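Local coordinates for protein family 88 glycosyl hydrolase (Bacteroides thetaiotaomicron, PDB 5NOA) that probably acts as a polysaccharide lyase that removes rhamnose caps from complex arabinogalactan glycans, although its family is generally assigned hydrolase activity, at residues A[36-41]-A[75-80]; A[43-48]-A[63-68]; A[69-74]-A[367-372]; A[164-169]-A[237-242]; A[301-304]-A[309-312]. One frame throughout, in Å; residues are numbered along the deposited sequence. Where two conformers were deposited one is given.

Contact 1 of 5, residues A[36-41]-A[75-80]; sequences IIHKVN and PEYLEY
His38 and Tyr77 each turn their ring back beside their own backbone N, opposite the carbonyl carbon (chi1 -68° and -60°), and in doing so bring a ring nitrogen and a phenol oxygen together between two helices. The distance between His38 ND1 and Tyr77 OH is 2.7 Å, and at 175° the hydrogen bond is almost straight; either partner could be the donor. The hydroxyl lies near the plane of the imidazole, at its edge, and the two rings meet rim to rim. A water joins the pair from another direction, 2.6 Å from Tyr77 OH, and donates to the backbone at 3.1 Å from His38 O. Asn41 supplies the third element: its ND2 sits over the centre of one face of the Tyr77 ring, 3.5 Å from CE1 of that residue, with the amide plane steeply inclined to the ring. That amide is held by bonds of its own, OD1 to Tyr61 OH and ND2 to Asn65 OD1, which fix its orientation above the ring. A phenylalanine in place of Tyr77 would keep a ring beneath Asn41 but would probably leave His38 ND1 without its mate and the water with one fewer bond. The example illustrates how one long aromatic side chain can bridge helices whose local axes are 12.3 Å apart. Helix 56-72 packs against both, its Thr72 touching His38 and Tyr77, while on another side Ile37 packs against Ala368 and Cys369 of helix 358-377.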
# COMPACT_ATOMS: atom_id res chain seq x y z
N ILE A 36 -5.58 -13.24 15.13
CA ILE A 36 -4.25 -12.80 14.70
C ILE A 36 -4.22 -11.27 14.51
O ILE A 36 -3.29 -10.61 14.95
CB ILE A 36 -3.84 -13.54 13.41
CG1 ILE A 36 -3.47 -14.97 13.73
CG2 ILE A 36 -2.71 -12.82 12.70
CD1 ILE A 36 -3.33 -15.90 12.53
N ILE A 37 -5.25 -10.73 13.86
CA ILE A 37 -5.32 -9.28 13.68
C ILE A 37 -5.23 -8.53 15.01
O ILE A 37 -4.46 -7.60 15.14
CB ILE A 37 -6.62 -8.90 12.93
CG1 ILE A 37 -6.50 -9.33 11.46
CG2 ILE A 37 -6.92 -7.41 12.99
CD1 ILE A 37 -7.82 -9.40 10.71
N HIS A 38 -5.99 -8.98 16.01
CA HIS A 38 -5.94 -8.32 17.30
C HIS A 38 -4.58 -8.50 17.99
O HIS A 38 -4.06 -7.58 18.63
CB HIS A 38 -7.08 -8.79 18.19
CG HIS A 38 -8.40 -8.34 17.69
ND1 HIS A 38 -8.64 -7.02 17.34
CD2 HIS A 38 -9.57 -8.99 17.51
CE1 HIS A 38 -9.90 -6.90 16.94
NE2 HIS A 38 -10.49 -8.08 17.05
N LYS A 39 -3.97 -9.68 17.84
CA LYS A 39 -2.66 -9.92 18.44
C LYS A 39 -1.60 -8.98 17.82
O LYS A 39 -0.80 -8.38 18.51
CB LYS A 39 -2.27 -11.37 18.25
CG LYS A 39 -0.99 -11.80 18.95
CD LYS A 39 -0.71 -13.28 18.72
CE LYS A 39 -0.60 -13.68 17.23
NZ LYS A 39 0.42 -14.71 16.88
N VAL A 40 -1.62 -8.86 16.51
CA VAL A 40 -0.68 -8.05 15.76
C VAL A 40 -0.88 -6.57 16.04
O VAL A 40 0.07 -5.83 16.29
CB VAL A 40 -0.82 -8.37 14.25
CG1 VAL A 40 -0.10 -7.38 13.38
CG2 VAL A 40 -0.29 -9.78 13.99
N ASN A 41 -2.12 -6.11 15.91
CA ASN A 41 -2.38 -4.70 16.07
C ASN A 41 -2.20 -4.28 17.52
O ASN A 41 -1.69 -3.20 17.82
CB ASN A 41 -3.74 -4.33 15.51
CG ASN A 41 -3.80 -2.92 14.97
OD1 ASN A 41 -2.77 -2.36 14.65
ND2 ASN A 41 -4.99 -2.35 14.84
N PRO A 75 -12.96 -0.20 19.37
CA PRO A 75 -12.89 1.25 19.56
C PRO A 75 -11.48 1.78 19.73
O PRO A 75 -11.20 2.88 19.29
CB PRO A 75 -13.73 1.51 20.83
CG PRO A 75 -14.57 0.35 20.98
CD PRO A 75 -13.95 -0.81 20.28
N GLU A 76 -10.63 1.02 20.39
CA GLU A 76 -9.26 1.41 20.60
C GLU A 76 -8.53 1.70 19.29
O GLU A 76 -7.63 2.55 19.25
CB GLU A 76 -8.51 0.33 21.38
CG GLU A 76 -8.95 0.20 22.83
CD GLU A 76 -10.10 -0.77 23.09
OE1 GLU A 76 -10.89 -1.14 22.18
OE2 GLU A 76 -10.21 -1.14 24.29
N TYR A 77 -8.87 0.99 18.21
CA TYR A 77 -8.20 1.24 16.95
C TYR A 77 -8.54 2.58 16.38
O TYR A 77 -7.68 3.32 15.92
CB TYR A 77 -8.48 0.10 15.94
CG TYR A 77 -8.01 -1.28 16.40
CD1 TYR A 77 -7.13 -1.46 17.43
CD2 TYR A 77 -8.45 -2.40 15.74
CE1 TYR A 77 -6.72 -2.72 17.83
CE2 TYR A 77 -8.06 -3.68 16.11
CZ TYR A 77 -7.19 -3.84 17.17
OH TYR A 77 -6.82 -5.10 17.56
N LEU A 78 -9.82 2.93 16.44
CA LEU A 78 -10.24 4.26 15.98
C LEU A 78 -9.56 5.35 16.79
O LEU A 78 -9.05 6.32 16.24
CB LEU A 78 -11.75 4.39 16.07
CG LEU A 78 -12.33 5.75 15.67
CD1 LEU A 78 -11.95 6.09 14.24
CD2 LEU A 78 -13.84 5.74 15.84
N GLU A 79 -9.53 5.17 18.10
CA GLU A 79 -8.89 6.14 18.95
C GLU A 79 -7.41 6.34 18.65
O GLU A 79 -6.90 7.45 18.71
CB GLU A 79 -9.13 5.81 20.43
CG GLU A 79 -10.61 5.98 20.82
CD GLU A 79 -11.27 7.28 20.31
OE1 GLU A 79 -10.79 8.37 20.71
OE2 GLU A 79 -12.28 7.21 19.51
N TYR A 80 -6.72 5.27 18.29
CA TYR A 80 -5.31 5.34 17.99
C TYR A 80 -5.04 6.18 16.74
O TYR A 80 -4.15 7.02 16.74
CB TYR A 80 -4.75 3.93 17.83
CG TYR A 80 -3.25 3.85 17.87
CD1 TYR A 80 -2.55 3.86 19.05
CD2 TYR A 80 -2.51 3.70 16.69
CE1 TYR A 80 -1.19 3.79 19.10
CE2 TYR A 80 -1.15 3.61 16.72
CZ TYR A 80 -0.49 3.63 17.93
OH TYR A 80 0.89 3.52 17.94
O HOH W 1 -5.85 -5.50 19.98

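Contact 2 of 5, residues A[43-48]-A[63-68]; sequences YWQTNH and TGNMEA
Gln45 and Asn65 bring together two successive helices, 29-47 and 56-72, of a six-hairpin, (α/α)6-type fold, and theirs is the one side-chain meeting between the two segments. Followed in sequence, segment 63-68 starts with Thr63, whose OG1 is bound to Tyr163 OH and to Ala60 O. Gly64 leads to Asn65, the residue that reaches across. Its CG lies opposite the backbone N (chi1 -176°), directing the amide at Gln45, whose chain runs extended from CG to its own amide. Gln45 NE2 comes to 2.9 Å from Asn65 OD1, with the two amide planes steeply turned against each other at 73°. Both amides also have partners elsewhere: Gln45 NE2 bonds to Tyr61 OH, and Asn65 OD1 also takes the Asn41 amide, while Asn65 ND2 is bound to Tyr77 O and Ser81 OG. This buried asparagine thus ties its helix to two others. Met66 then turns to helix 120-130, Glu67 forms a salt bridge with Arg373, and Ala68 packs on Tyr77. Across the contact, two side chains of segment 43-48, Asn47 and His48, fold back on carbonyls four residues earlier. Asn47 ND2 donates to Tyr43 O at 2.8 Å and also lies over the Tyr43 ring. His48 ND1 donates to Trp44 O at 2.9 Å, the acceptor lying in the imidazole plane, while the same nitrogen sits over the centre of the Trp44 ring.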
# COMPACT_ATOMS: atom_id res chain seq x y z
N TYR A 43 -0.08 -5.73 19.64
CA TYR A 43 1.37 -5.70 19.87
C TYR A 43 1.91 -4.34 19.41
O TYR A 43 2.71 -3.70 20.11
CB TYR A 43 2.04 -6.87 19.14
CG TYR A 43 3.53 -6.85 19.24
CD1 TYR A 43 4.20 -7.43 20.29
CD2 TYR A 43 4.28 -6.23 18.26
CE1 TYR A 43 5.58 -7.41 20.36
CE2 TYR A 43 5.66 -6.18 18.32
CZ TYR A 43 6.30 -6.77 19.37
OH TYR A 43 7.66 -6.72 19.41
N TRP A 44 1.51 -3.94 18.21
CA TRP A 44 2.05 -2.70 17.67
C TRP A 44 1.66 -1.51 18.56
O TRP A 44 2.50 -0.68 18.94
CB TRP A 44 1.59 -2.47 16.24
CG TRP A 44 2.17 -1.25 15.72
CD1 TRP A 44 1.58 -0.01 15.70
CD2 TRP A 44 3.48 -1.08 15.24
NE1 TRP A 44 2.44 0.91 15.23
CE2 TRP A 44 3.61 0.30 14.89
CE3 TRP A 44 4.55 -1.93 15.03
CZ2 TRP A 44 4.80 0.84 14.43
CZ3 TRP A 44 5.74 -1.37 14.48
CH2 TRP A 44 5.83 -0.01 14.20
N GLN A 45 0.39 -1.42 18.89
CA GLN A 45 -0.08 -0.25 19.66
C GLN A 45 0.48 -0.21 21.09
O GLN A 45 0.83 0.85 21.59
CB GLN A 45 -1.60 -0.16 19.63
CG GLN A 45 -2.10 0.14 18.23
CD GLN A 45 -3.60 0.23 18.08
OE1 GLN A 45 -4.36 0.08 19.04
NE2 GLN A 45 -4.06 0.46 16.84
N THR A 46 0.63 -1.40 21.68
CA THR A 46 1.25 -1.51 23.00
C THR A 46 2.67 -1.00 23.00
O THR A 46 3.12 -0.35 23.96
CB THR A 46 1.20 -2.97 23.51
OG1 THR A 46 -0.16 -3.30 23.74
CG2 THR A 46 2.01 -3.18 24.77
N ASN A 47 3.40 -1.32 21.95
CA ASN A 47 4.80 -0.96 21.87
C ASN A 47 5.04 0.46 21.32
O ASN A 47 6.16 0.94 21.34
CB ASN A 47 5.51 -2.05 21.07
CG ASN A 47 5.73 -3.29 21.90
OD1 ASN A 47 6.59 -3.27 22.76
ND2 ASN A 47 4.96 -4.35 21.70
N HIS A 48 3.98 1.11 20.84
CA HIS A 48 4.03 2.48 20.30
C HIS A 48 2.93 3.36 20.91
O HIS A 48 2.04 3.81 20.21
CB HIS A 48 3.98 2.45 18.79
CG HIS A 48 5.10 1.68 18.21
ND1 HIS A 48 5.07 0.31 18.04
CD2 HIS A 48 6.33 2.08 17.84
CE1 HIS A 48 6.23 -0.09 17.56
NE2 HIS A 48 7.01 0.96 17.43
N THR A 63 -3.10 3.20 7.52
CA THR A 63 -4.01 2.63 6.54
C THR A 63 -4.41 1.20 6.95
O THR A 63 -5.56 0.80 6.74
CB THR A 63 -3.53 2.70 5.09
OG1 THR A 63 -2.44 1.81 4.85
CG2 THR A 63 -3.19 4.07 4.68
N GLY A 64 -3.49 0.45 7.52
CA GLY A 64 -3.79 -0.86 8.02
C GLY A 64 -4.63 -0.86 9.28
O GLY A 64 -5.51 -1.71 9.47
N ASN A 65 -4.32 0.05 10.20
CA ASN A 65 -5.13 0.18 11.41
C ASN A 65 -6.59 0.52 11.07
O ASN A 65 -7.51 -0.05 11.66
CB ASN A 65 -4.54 1.24 12.33
CG ASN A 65 -5.30 1.35 13.64
OD1 ASN A 65 -5.49 0.34 14.32
ND2 ASN A 65 -5.75 2.55 13.98
N MET A 66 -6.77 1.44 10.13
CA MET A 66 -8.10 1.78 9.70
C MET A 66 -8.81 0.58 9.10
O MET A 66 -10.00 0.36 9.40
CB MET A 66 -8.13 2.97 8.77
CG MET A 66 -7.78 4.29 9.46
SD MET A 66 -8.72 4.71 10.97
CE MET A 66 -10.39 4.82 10.36
N GLU A 67 -8.11 -0.22 8.30
CA GLU A 67 -8.70 -1.44 7.78
C GLU A 67 -9.17 -2.36 8.92
O GLU A 67 -10.27 -2.93 8.85
CB GLU A 67 -7.70 -2.17 6.89
CG GLU A 67 -8.31 -3.22 6.00
CD GLU A 67 -8.99 -2.68 4.77
OE1 GLU A 67 -9.70 -3.46 4.14
OE2 GLU A 67 -8.78 -1.50 4.40
N ALA A 68 -8.31 -2.54 9.91
CA ALA A 68 -8.67 -3.39 11.05
C ALA A 68 -9.88 -2.83 11.82
O ALA A 68 -10.71 -3.60 12.27
CB ALA A 68 -7.46 -3.53 11.98

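Contact 3 of 5, residues A[69-74]-A[367-372]; sequences YFLTNK and AACERV
Leu71 pushes its forked end against Cys369 and Val372, residues one helical turn apart on helix 358-377. Its CD2 branch does most of the touching, lying 3.9 Å from Cys369 SG and 4.0 Å from Val372 CB. The other branch, CD1, reaches Val372 CG1 at 4.0 Å and comes to 3.9 Å from the backbone oxygen Cys369 O. Setting CG opposite the backbone N (chi1 -174°) directs the branched end at helix 358-377, and the contact is wholly apolar in its side chains. Shortening Leu71 to an alanine removes both methyl branches and would probably leave a gap beside Cys369 SG and Val372. Further out, Ile37 of helix 29-47 touches both Leu71 and Ala368, so a third helix borders the contact. Just beyond Leu71 its helix ends: Asn73 N bonds to Tyr69 O at 2.7 Å, and Asn73 takes a positive phi as the chain turns toward the next helix. On the far helix, Arg371 is paired with Glu318 and Glu370 with Arg373. The contact thus joins an early helix to the last one, a closure consistent with the ring of helices in an (α/α)6 barrel.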
# COMPACT_ATOMS: atom_id res chain seq x y z
N TYR A 69 -9.99 -1.51 11.93
CA TYR A 69 -11.15 -0.90 12.55
C TYR A 69 -12.40 -1.15 11.73
O TYR A 69 -13.45 -1.50 12.26
CB TYR A 69 -10.94 0.61 12.77
CG TYR A 69 -12.15 1.22 13.41
CD1 TYR A 69 -12.51 0.87 14.69
CD2 TYR A 69 -13.01 2.04 12.69
CE1 TYR A 69 -13.64 1.38 15.27
CE2 TYR A 69 -14.17 2.56 13.28
CZ TYR A 69 -14.48 2.21 14.56
OH TYR A 69 -15.62 2.71 15.14
N PHE A 70 -12.31 -0.97 10.41
CA PHE A 70 -13.48 -1.24 9.56
C PHE A 70 -13.94 -2.69 9.69
O PHE A 70 -15.14 -2.98 9.63
CB PHE A 70 -13.17 -0.96 8.09
CG PHE A 70 -12.83 0.45 7.79
CD1 PHE A 70 -13.22 1.51 8.59
CD2 PHE A 70 -12.06 0.73 6.66
CE1 PHE A 70 -12.89 2.81 8.27
CE2 PHE A 70 -11.74 2.03 6.34
CZ PHE A 70 -12.16 3.07 7.14
N LEU A 71 -13.00 -3.62 9.81
CA LEU A 71 -13.34 -5.04 9.93
C LEU A 71 -13.93 -5.39 11.28
O LEU A 71 -14.92 -6.12 11.33
CB LEU A 71 -12.11 -5.91 9.68
CG LEU A 71 -12.36 -7.40 9.62
CD1 LEU A 71 -12.88 -7.78 8.25
CD2 LEU A 71 -11.08 -8.18 9.91
N THR A 72 -13.31 -4.90 12.35
CA THR A 72 -13.58 -5.40 13.70
C THR A 72 -14.35 -4.44 14.58
O THR A 72 -14.85 -4.85 15.63
CB THR A 72 -12.28 -5.74 14.46
OG1 THR A 72 -11.55 -4.55 14.77
CG2 THR A 72 -11.42 -6.68 13.68
N ASN A 73 -14.39 -3.16 14.24
CA ASN A 73 -15.04 -2.14 15.08
C ASN A 73 -14.46 -1.98 16.47
O ASN A 73 -15.10 -1.40 17.34
CB ASN A 73 -16.57 -2.36 15.10
CG ASN A 73 -17.17 -2.14 13.73
OD1 ASN A 73 -17.62 -3.07 13.07
ND2 ASN A 73 -17.15 -0.90 13.28
N LYS A 74 -13.21 -2.37 16.68
CA LYS A 74 -12.63 -2.26 18.01
C LYS A 74 -12.34 -0.76 18.32
O LYS A 74 -11.55 -0.12 17.62
CB LYS A 74 -11.35 -3.08 18.12
CG LYS A 74 -10.77 -3.08 19.52
CD LYS A 74 -9.75 -4.18 19.74
CE LYS A 74 -9.42 -4.29 21.20
NZ LYS A 74 -8.59 -5.48 21.43
N ALA A 367 -3.63 -7.57 4.43
CA ALA A 367 -3.73 -8.96 3.97
C ALA A 367 -4.65 -9.77 4.87
O ALA A 367 -5.49 -10.52 4.39
CB ALA A 367 -2.37 -9.57 3.92
N ALA A 368 -4.47 -9.64 6.18
CA ALA A 368 -5.27 -10.41 7.13
C ALA A 368 -6.74 -10.03 7.08
O ALA A 368 -7.62 -10.90 7.12
CB ALA A 368 -4.72 -10.25 8.52
N CYS A 369 -7.02 -8.73 7.00
CA CYS A 369 -8.41 -8.30 6.97
C CYS A 369 -9.10 -8.86 5.73
O CYS A 369 -10.27 -9.28 5.80
CB CYS A 369 -8.51 -6.80 7.03
SG CYS A 369 -8.10 -6.06 8.64
N GLU A 370 -8.43 -8.77 4.59
CA GLU A 370 -9.04 -9.26 3.36
C GLU A 370 -9.23 -10.78 3.40
O GLU A 370 -10.20 -11.28 2.83
CB GLU A 370 -8.26 -8.81 2.14
CG GLU A 370 -9.07 -8.88 0.86
CD GLU A 370 -10.30 -7.99 0.85
OE1 GLU A 370 -10.35 -6.92 1.53
OE2 GLU A 370 -11.26 -8.36 0.17
N ARG A 371 -8.34 -11.48 4.08
CA ARG A 371 -8.53 -12.91 4.26
C ARG A 371 -9.77 -13.23 5.07
O ARG A 371 -10.49 -14.16 4.73
CB ARG A 371 -7.32 -13.54 4.94
CG ARG A 371 -7.51 -15.03 5.08
CD ARG A 371 -6.25 -15.76 5.29
NE ARG A 371 -6.44 -17.20 5.22
CZ ARG A 371 -6.52 -17.92 4.11
NH1 ARG A 371 -6.41 -17.40 2.91
NH2 ARG A 371 -6.69 -19.23 4.21
N VAL A 372 -10.03 -12.47 6.14
CA VAL A 372 -11.26 -12.68 6.90
C VAL A 372 -12.47 -12.54 6.00
O VAL A 372 -13.40 -13.37 6.06
CB VAL A 372 -11.34 -11.71 8.09
CG1 VAL A 372 -12.72 -11.75 8.75
CG2 VAL A 372 -10.28 -12.02 9.10

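Contact 4 of 5, residues A[164-169]-A[237-242]; sequences MVMPVM and AKVLKD
The backbones approach most closely at Pro167 and Val239, 5.5 Å between their CA atoms, where two almost parallel helical segments (4° apart) lie with axes separated by 8.6 Å. Helix 160-176 is kinked at this point: proline has no N-H to give, and neither Pro167 N nor Val168 N bonds to the turn before in the regular manner. The side chains fit the close spacing. Val239 CG2 presses on Met166 CB at 3.5 Å, tighter than usual for carbons, and the methionine then bends at chi3 so that its CE comes back to 4.1 Å from the same Val239 CG2. Next to this pair, the Pro167 ring meets Lys238 at about a right angle, its CG 3.9 Å from Lys238 CB. A bend at chi3 (83°) brings Lys238 CE back to 4.1 Å from Pro167 CB, and a further bend at chi4 turns the chain's end away. The lysine therefore contributes its aliphatic length to this interface, and Gln122 of helix 120-130 touches both it and the proline. Two buried helices running in the same direction, with an intervening helix 180-196 between them in sequence, are what is expected of neighbours within one layer of an (α/α)6 barrel.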
# COMPACT_ATOMS: atom_id res chain seq x y z
N MET A 164 0.51 5.66 -2.15
CA MET A 164 0.43 6.80 -1.24
C MET A 164 -0.68 7.75 -1.65
O MET A 164 -1.37 8.27 -0.78
CB MET A 164 1.74 7.60 -1.19
CG MET A 164 2.99 6.85 -0.80
SD MET A 164 2.83 5.82 0.63
CE MET A 164 4.25 4.74 0.49
N VAL A 165 -0.86 7.96 -2.96
CA VAL A 165 -1.69 9.06 -3.42
C VAL A 165 -2.91 8.63 -4.22
O VAL A 165 -3.93 9.32 -4.16
CB VAL A 165 -0.92 10.17 -4.15
CG1 VAL A 165 -1.71 11.46 -4.16
CG2 VAL A 165 0.43 10.42 -3.51
N MET A 166 -2.88 7.52 -4.96
CA MET A 166 -4.08 7.20 -5.74
C MET A 166 -5.32 7.14 -4.89
O MET A 166 -6.33 7.69 -5.28
CB MET A 166 -3.93 5.92 -6.55
CG MET A 166 -2.90 5.99 -7.65
SD MET A 166 -2.95 4.61 -8.80
CE MET A 166 -2.82 3.22 -7.71
N PRO A 167 -5.28 6.48 -3.71
CA PRO A 167 -6.50 6.41 -2.89
C PRO A 167 -6.90 7.74 -2.27
O PRO A 167 -8.07 7.92 -1.91
CB PRO A 167 -6.18 5.35 -1.83
CG PRO A 167 -4.99 4.61 -2.42
CD PRO A 167 -4.21 5.66 -3.12
N VAL A 168 -5.98 8.70 -2.18
CA VAL A 168 -6.35 10.05 -1.78
C VAL A 168 -7.32 10.64 -2.80
O VAL A 168 -8.30 11.29 -2.45
CB VAL A 168 -5.11 10.96 -1.65
CG1 VAL A 168 -5.52 12.42 -1.38
CG2 VAL A 168 -4.22 10.50 -0.51
N MET A 169 -7.03 10.39 -4.07
CA MET A 169 -7.85 10.95 -5.15
C MET A 169 -9.26 10.41 -5.11
O MET A 169 -10.24 11.15 -5.23
CB MET A 169 -7.20 10.71 -6.50
CG MET A 169 -5.73 11.12 -6.62
SD MET A 169 -5.39 12.85 -6.26
CE MET A 169 -5.67 13.56 -7.88
N ALA A 237 -6.03 -1.81 -6.05
CA ALA A 237 -7.19 -2.39 -5.36
C ALA A 237 -7.96 -1.31 -4.64
O ALA A 237 -9.17 -1.25 -4.75
CB ALA A 237 -6.73 -3.49 -4.43
N LYS A 238 -7.27 -0.43 -3.93
CA LYS A 238 -7.98 0.64 -3.21
C LYS A 238 -8.68 1.62 -4.15
O LYS A 238 -9.78 2.08 -3.84
CB LYS A 238 -7.01 1.33 -2.28
CG LYS A 238 -6.68 0.47 -1.08
CD LYS A 238 -5.56 1.06 -0.28
CE LYS A 238 -5.99 2.10 0.68
NZ LYS A 238 -6.86 1.60 1.78
N VAL A 239 -8.08 1.90 -5.30
CA VAL A 239 -8.75 2.73 -6.31
C VAL A 239 -10.04 2.05 -6.75
O VAL A 239 -11.11 2.70 -6.78
CB VAL A 239 -7.84 3.01 -7.52
CG1 VAL A 239 -8.62 3.52 -8.71
CG2 VAL A 239 -6.76 3.99 -7.16
N LEU A 240 -9.95 0.77 -7.13
CA LEU A 240 -11.13 0.09 -7.65
C LEU A 240 -12.20 -0.08 -6.59
O LEU A 240 -13.38 -0.17 -6.95
CB LEU A 240 -10.73 -1.24 -8.25
CG LEU A 240 -9.92 -1.09 -9.52
CD1 LEU A 240 -9.39 -2.44 -10.02
CD2 LEU A 240 -10.70 -0.39 -10.63
N LYS A 241 -11.82 -0.14 -5.32
CA LYS A 241 -12.80 -0.19 -4.23
C LYS A 241 -13.72 1.02 -4.21
O LYS A 241 -14.93 0.89 -3.99
CB LYS A 241 -12.06 -0.33 -2.88
CG LYS A 241 -12.95 -0.49 -1.68
CD LYS A 241 -12.07 -0.67 -0.44
CE LYS A 241 -12.85 -0.93 0.82
NZ LYS A 241 -11.89 -0.93 1.96
N ASP A 242 -13.15 2.20 -4.43
CA ASP A 242 -13.89 3.43 -4.23
C ASP A 242 -14.26 4.20 -5.48
O ASP A 242 -15.10 5.08 -5.41
CB ASP A 242 -13.12 4.29 -3.23
CG ASP A 242 -13.24 3.74 -1.79
OD1 ASP A 242 -14.29 3.10 -1.41
OD2 ASP A 242 -12.28 3.91 -1.03

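Contact 5 of 5, residues A[301-304]-A[309-312]; sequences WGVN and DSAH
Val303 and Ser310 meet in a surface contact at a short helix-to-helix connection, where helix 289-304 ends and, after a few linking residues, helix 310-328 begins. The two CA atoms are 5.3 Å apart, so that short side chains can meet. Val303 CG1 lies 3.6 Å from Ser310 OG and also touches the serine backbone, 4.0 Å from Ser310 CA. With CG1 opposite the backbone N (chi1 166°), the valine gives one methyl to the serine and keeps the other, CG2, 4.3 Å from the backbone oxygen Asp309 O. The same valine continues along the second helix to Tyr313 and Gln314. A backbone bond between Gly302 and Leu308 ties the link back to the last turn of helix 289-304. The new helix is started by Asp309 at its N-cap position: His312 N donates to Asp309 OD1 at 3.2 Å, with an N-H...O angle of 154°. The oxygen is met from well above the carboxylate plane, 57° out of it. Next to Val303, Asn304 ND2 bonds to Glu370 OE2, and Trp301 lies against helix 226-242, joining the first segment to the interior. The chemistry is divided accordingly: across the connection, van der Waals contact of a methyl with a hydroxyl and backbone, and along the new helix, a capping bond from a carboxylate whose negative charge would probably favour the helix start, near the positive end of the helix dipole.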
# COMPACT_ATOMS: atom_id res chain seq x y z
N TRP A 301 -8.13 -9.24 -2.57
CA TRP A 301 -9.13 -8.21 -2.80
C TRP A 301 -9.68 -8.34 -4.20
O TRP A 301 -10.90 -8.29 -4.44
CB TRP A 301 -8.57 -6.79 -2.55
CG TRP A 301 -9.65 -5.78 -2.64
CD1 TRP A 301 -10.43 -5.34 -1.60
CD2 TRP A 301 -10.15 -5.13 -3.82
NE1 TRP A 301 -11.37 -4.46 -2.05
CE2 TRP A 301 -11.26 -4.34 -3.41
CE3 TRP A 301 -9.80 -5.15 -5.17
CZ2 TRP A 301 -12.03 -3.61 -4.31
CZ3 TRP A 301 -10.60 -4.40 -6.07
CH2 TRP A 301 -11.67 -3.64 -5.62
N GLY A 302 -8.80 -8.52 -5.17
CA GLY A 302 -9.26 -8.63 -6.57
C GLY A 302 -10.13 -9.84 -6.83
O GLY A 302 -11.08 -9.76 -7.64
N VAL A 303 -9.81 -10.95 -6.17
CA VAL A 303 -10.68 -12.16 -6.24
C VAL A 303 -12.02 -11.85 -5.55
O VAL A 303 -13.09 -12.14 -6.14
CB VAL A 303 -9.97 -13.35 -5.57
CG1 VAL A 303 -10.92 -14.51 -5.30
CG2 VAL A 303 -8.82 -13.81 -6.44
N ASN A 304 -12.00 -11.24 -4.38
CA ASN A 304 -13.22 -10.99 -3.62
C ASN A 304 -14.10 -9.93 -4.26
O ASN A 304 -15.27 -9.86 -3.93
CB ASN A 304 -12.88 -10.48 -2.23
CG ASN A 304 -12.39 -11.52 -1.28
OD1 ASN A 304 -12.50 -12.71 -1.51
ND2 ASN A 304 -11.87 -11.06 -0.13
N ASP A 309 -9.53 -13.80 -11.49
CA ASP A 309 -10.04 -15.16 -11.64
C ASP A 309 -9.84 -15.96 -10.34
O ASP A 309 -8.72 -16.25 -9.95
CB ASP A 309 -9.28 -15.79 -12.81
CG ASP A 309 -9.71 -17.21 -13.18
OD1 ASP A 309 -9.99 -18.02 -12.30
OD2 ASP A 309 -9.68 -17.52 -14.40
N SER A 310 -10.92 -16.34 -9.67
CA SER A 310 -10.82 -17.06 -8.38
C SER A 310 -9.97 -18.30 -8.41
O SER A 310 -9.12 -18.51 -7.55
CB SER A 310 -12.21 -17.44 -7.89
OG SER A 310 -12.96 -16.28 -7.70
N ALA A 311 -10.26 -19.17 -9.38
CA ALA A 311 -9.58 -20.46 -9.48
C ALA A 311 -8.08 -20.29 -9.73
O ALA A 311 -7.28 -21.09 -9.25
CB ALA A 311 -10.21 -21.32 -10.57
N HIS A 312 -7.70 -19.28 -10.51
CA HIS A 312 -6.31 -19.05 -10.87
C HIS A 312 -5.55 -18.49 -9.66
O HIS A 312 -4.44 -18.92 -9.36
CB HIS A 312 -6.20 -18.08 -12.05
CG HIS A 312 -4.80 -17.81 -12.52
ND1 HIS A 312 -4.16 -18.57 -13.49
CD2 HIS A 312 -3.92 -16.84 -12.17
CE1 HIS A 312 -2.95 -18.08 -13.69
NE2 HIS A 312 -2.78 -17.03 -12.91

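Overall arrangement
Contacts 1, 3 and 4 are buried, contact 2 is partly so and contact 5 lies at the surface. Contacts 1 and 2 share helix 29-47, and contacts 2 and 3 share helix 56-72, so these three form one continuous cluster, the first two meeting through side-chain amides. Their chemistry shifts from polar rings and amides in contacts 1 and 2 to purely apolar packing in contact 3. Contact 4, about 23 Å from contact 1 between centres, is also apolar but turns on a proline kink. Contact 5 adds helix capping at the surface and is linked inward through Trp301 to contact 4 and by a polar side-chain bond to contact 3.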